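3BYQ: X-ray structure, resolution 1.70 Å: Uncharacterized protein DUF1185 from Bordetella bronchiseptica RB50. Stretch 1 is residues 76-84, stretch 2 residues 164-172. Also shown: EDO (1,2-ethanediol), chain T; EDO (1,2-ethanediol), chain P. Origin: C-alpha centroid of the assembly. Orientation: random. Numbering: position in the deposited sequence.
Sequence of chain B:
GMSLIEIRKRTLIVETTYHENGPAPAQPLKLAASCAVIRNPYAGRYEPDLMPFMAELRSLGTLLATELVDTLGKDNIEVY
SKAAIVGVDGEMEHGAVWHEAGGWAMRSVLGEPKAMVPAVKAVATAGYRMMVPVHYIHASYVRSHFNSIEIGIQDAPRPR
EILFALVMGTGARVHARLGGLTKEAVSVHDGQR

Stretch 1 76-84: NIEVYSKAA
Stretch 2 164-172: FALVMGTGA

Apolar packing on one face of this two-stranded contact centres on Met168, a selenomethionine (chi1 m, chi2 t, chi3 t), whose flexible, unbranched chain reaches SE to 3.8 Å from CD1 of Ile77 (m, m); its CG lies 4.3 Å from CB of Tyr80 (p). Further along this face, Lys82 (p, then t throughout) offers its aliphatic base, CB, 3.7 Å from CD2 of Leu166 (m, t), while its NZ is hydrogen-bonded elsewhere. The methyl of Ala84 sits obliquely to the Phe164 ring (m), with CB 3.9 Å from CD1.

Val79, Ser81, Ala83, Val167 and Ala165 point to the other face. Val79 (m) pairs with Gly169, where a CB would clash with Val79 CG2, so glycine suits this place. The CB atoms of Ser81 (t) and Val167 (t) are 4.1 Å apart.

The backbone fixes the register. Strands 79-84 and 164-169 run antiparallel, axes 4.5 Å apart at closest and directions 170° apart. Torsions are extended in the strands, with phi from -112° to -167° and psi from 137° to 175°; psi falls to -20° at Glu78 and -9° at Thr170. Gly169 N donates to Val79 O (2.9 Å) and Val79 N to Gly169 O (3.1 Å); Ser81 N to Val167 O (3.0 Å) and Val167 N to Ser81 O (2.9 Å); Ala83 N to Ala165 O and Ala165 N to Ala83 O (both 2.9 Å). Between these pairs, Tyr80 faces Met168 and Lys82 faces Leu166, with CA-CA separations of 4.3 and 4.4 Å.

At the polar edge, Gly169 O also accepts from Glu78 N (2.8 Å), while Thr170 CA makes a CA-H...O contact with Asn76 O (3.1 Å). Water 1 lies 2.9 Å from Asn76 O and 2.6 Å from Thr170 O, in position to donate to each. Thr170 (p) shares a hydrogen bond between OG1 and O1 of the chain T ethanediol (2.7 Å).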

# COMPACT_ATOMS: atom_id res chain seq x y z
N ASN B 76 -17.03 2.72 -30.72
CA ASN B 76 -17.29 1.88 -29.57
C ASN B 76 -17.29 2.57 -28.22
O ASN B 76 -17.36 1.91 -27.20
CB ASN B 76 -16.25 0.77 -29.53
CG ASN B 76 -16.33 -0.11 -30.74
OD1 ASN B 76 -17.41 -0.55 -31.13
ND2 ASN B 76 -15.19 -0.40 -31.33
N ILE B 77 -17.22 3.88 -28.22
CA ILE B 77 -17.10 4.63 -26.98
C ILE B 77 -18.44 4.99 -26.35
O ILE B 77 -19.26 5.68 -26.96
CB ILE B 77 -16.28 5.93 -27.19
CG1 ILE B 77 -14.97 5.68 -27.96
CG2 ILE B 77 -16.06 6.65 -25.85
CD1 ILE B 77 -14.02 4.64 -27.40
N GLU B 78 -18.61 4.56 -25.11
CA GLU B 78 -19.80 4.90 -24.36
C GLU B 78 -19.58 5.55 -23.02
O GLU B 78 -20.47 6.15 -22.53
CB GLU B 78 -20.72 3.69 -24.19
CG GLU B 78 -21.18 3.08 -25.50
CD GLU B 78 -22.24 2.00 -25.34
OE1 GLU B 78 -22.89 1.87 -24.27
OE2 GLU B 78 -22.43 1.27 -26.31
N VAL B 79 -18.39 5.42 -22.42
CA VAL B 79 -18.10 6.04 -21.12
C VAL B 79 -16.73 6.72 -21.14
O VAL B 79 -15.88 6.37 -21.94
CB VAL B 79 -18.17 5.02 -19.94
CG1 VAL B 79 -19.58 4.39 -19.81
CG2 VAL B 79 -17.09 3.93 -20.05
N TYR B 80 -16.55 7.71 -20.28
CA TYR B 80 -15.24 8.36 -20.16
C TYR B 80 -15.03 8.98 -18.78
O TYR B 80 -15.93 9.02 -17.95
CB TYR B 80 -14.96 9.38 -21.32
CG TYR B 80 -15.96 10.51 -21.59
CD1 TYR B 80 -16.91 10.94 -20.65
CD2 TYR B 80 -15.88 11.21 -22.78
CE1 TYR B 80 -17.81 12.02 -20.96
CE2 TYR B 80 -16.72 12.30 -23.06
CZ TYR B 80 -17.68 12.69 -22.17
OH TYR B 80 -18.51 13.74 -22.56
N SER B 81 -13.79 9.42 -18.59
CA SER B 81 -13.33 10.09 -17.41
C SER B 81 -11.98 10.71 -17.66
O SER B 81 -11.34 10.49 -18.69
CB SER B 81 -13.24 9.15 -16.21
OG SER B 81 -13.07 9.89 -14.99
N LYS B 82 -11.53 11.43 -16.66
CA LYS B 82 -10.22 12.10 -16.72
C LYS B 82 -9.67 12.16 -15.33
O LYS B 82 -10.43 12.21 -14.37
CB LYS B 82 -10.35 13.51 -17.31
CG LYS B 82 -11.20 14.49 -16.49
CD LYS B 82 -11.72 15.68 -17.30
CE LYS B 82 -12.71 16.48 -16.48
NZ LYS B 82 -13.41 17.56 -17.19
N ALA B 83 -8.36 12.17 -15.22
CA ALA B 83 -7.78 12.17 -13.87
C ALA B 83 -6.39 12.72 -13.85
O ALA B 83 -5.71 12.82 -14.87
CB ALA B 83 -7.80 10.75 -13.30
N ALA B 84 -5.98 13.15 -12.67
CA ALA B 84 -4.63 13.71 -12.48
C ALA B 84 -4.05 13.33 -11.13
O ALA B 84 -4.73 13.34 -10.14
CB ALA B 84 -4.62 15.22 -12.60
N PHE B 164 -1.07 12.80 -15.92
CA PHE B 164 -2.38 13.15 -16.49
C PHE B 164 -2.92 11.95 -17.23
O PHE B 164 -2.19 11.28 -17.94
CB PHE B 164 -2.25 14.33 -17.45
CG PHE B 164 -1.93 15.66 -16.78
CD1 PHE B 164 -2.85 16.23 -15.91
CD2 PHE B 164 -0.79 16.36 -17.08
CE1 PHE B 164 -2.61 17.45 -15.31
CE2 PHE B 164 -0.53 17.61 -16.48
CZ PHE B 164 -1.46 18.14 -15.59
N ALA B 165 -4.23 11.73 -17.10
CA ALA B 165 -4.87 10.58 -17.69
C ALA B 165 -6.26 10.82 -18.23
O ALA B 165 -7.02 11.68 -17.71
CB ALA B 165 -4.97 9.45 -16.61
N LEU B 166 -6.58 10.05 -19.27
CA LEU B 166 -7.94 10.02 -19.81
C LEU B 166 -8.37 8.57 -19.80
O LEU B 166 -7.54 7.66 -19.94
CB LEU B 166 -8.01 10.56 -21.22
CG LEU B 166 -7.68 12.05 -21.38
CD1 LEU B 166 -7.73 12.46 -22.85
CD2 LEU B 166 -8.61 12.89 -20.55
N VAL B 167 -9.66 8.37 -19.67
CA VAL B 167 -10.28 7.06 -19.70
C VAL B 167 -11.44 7.04 -20.68
O VAL B 167 -12.22 7.96 -20.74
CB VAL B 167 -10.80 6.65 -18.30
CG1 VAL B 167 -11.52 5.28 -18.34
CG2 VAL B 167 -9.66 6.64 -17.29
N MSE B 168 -11.52 5.95 -21.45
CA MSE B 168 -12.69 5.65 -22.29
C MSE B 168 -13.06 4.19 -22.13
O MSE B 168 -12.19 3.34 -21.86
CB MSE B 168 -12.49 5.93 -23.76
CG MSE B 168 -12.25 7.42 -24.08
SE MSE B 168 -12.10 7.61 -26.00
CE MSE B 168 -11.36 9.39 -26.02
N GLY B 169 -14.33 3.91 -22.34
CA GLY B 169 -14.87 2.56 -22.22
C GLY B 169 -16.02 2.33 -23.18
O GLY B 169 -16.59 3.28 -23.71
N THR B 170 -16.35 1.05 -23.34
CA THR B 170 -17.25 0.59 -24.42
C THR B 170 -18.71 0.30 -24.07
O THR B 170 -19.52 0.10 -24.97
CB THR B 170 -16.69 -0.68 -25.08
OG1 THR B 170 -16.66 -1.74 -24.10
CG2 THR B 170 -15.32 -0.40 -25.60
N GLY B 171 -19.03 0.30 -22.78
CA GLY B 171 -20.40 0.01 -22.38
C GLY B 171 -20.69 0.06 -20.91
O GLY B 171 -19.96 0.67 -20.15
N ALA B 172 -21.75 -0.66 -20.57
CA ALA B 172 -22.30 -0.75 -19.20
C ALA B 172 -21.53 -1.74 -18.33
O ALA B 172 -20.75 -2.57 -18.83
CB ALA B 172 -23.76 -1.16 -19.27
C1 EDO T . -19.36 -3.98 -24.74
O1 EDO T . -19.05 -3.00 -23.76
C2 EDO T . -20.47 -3.53 -25.69
O2 EDO T . -20.89 -2.21 -25.38
C1 EDO P . -20.71 -4.89 -21.00
O1 EDO P . -20.44 -3.53 -21.37
C2 EDO P . -22.17 -5.10 -20.74
O2 EDO P . -22.94 -4.76 -21.90
O HOH W 1 -19.79 0.38 -27.59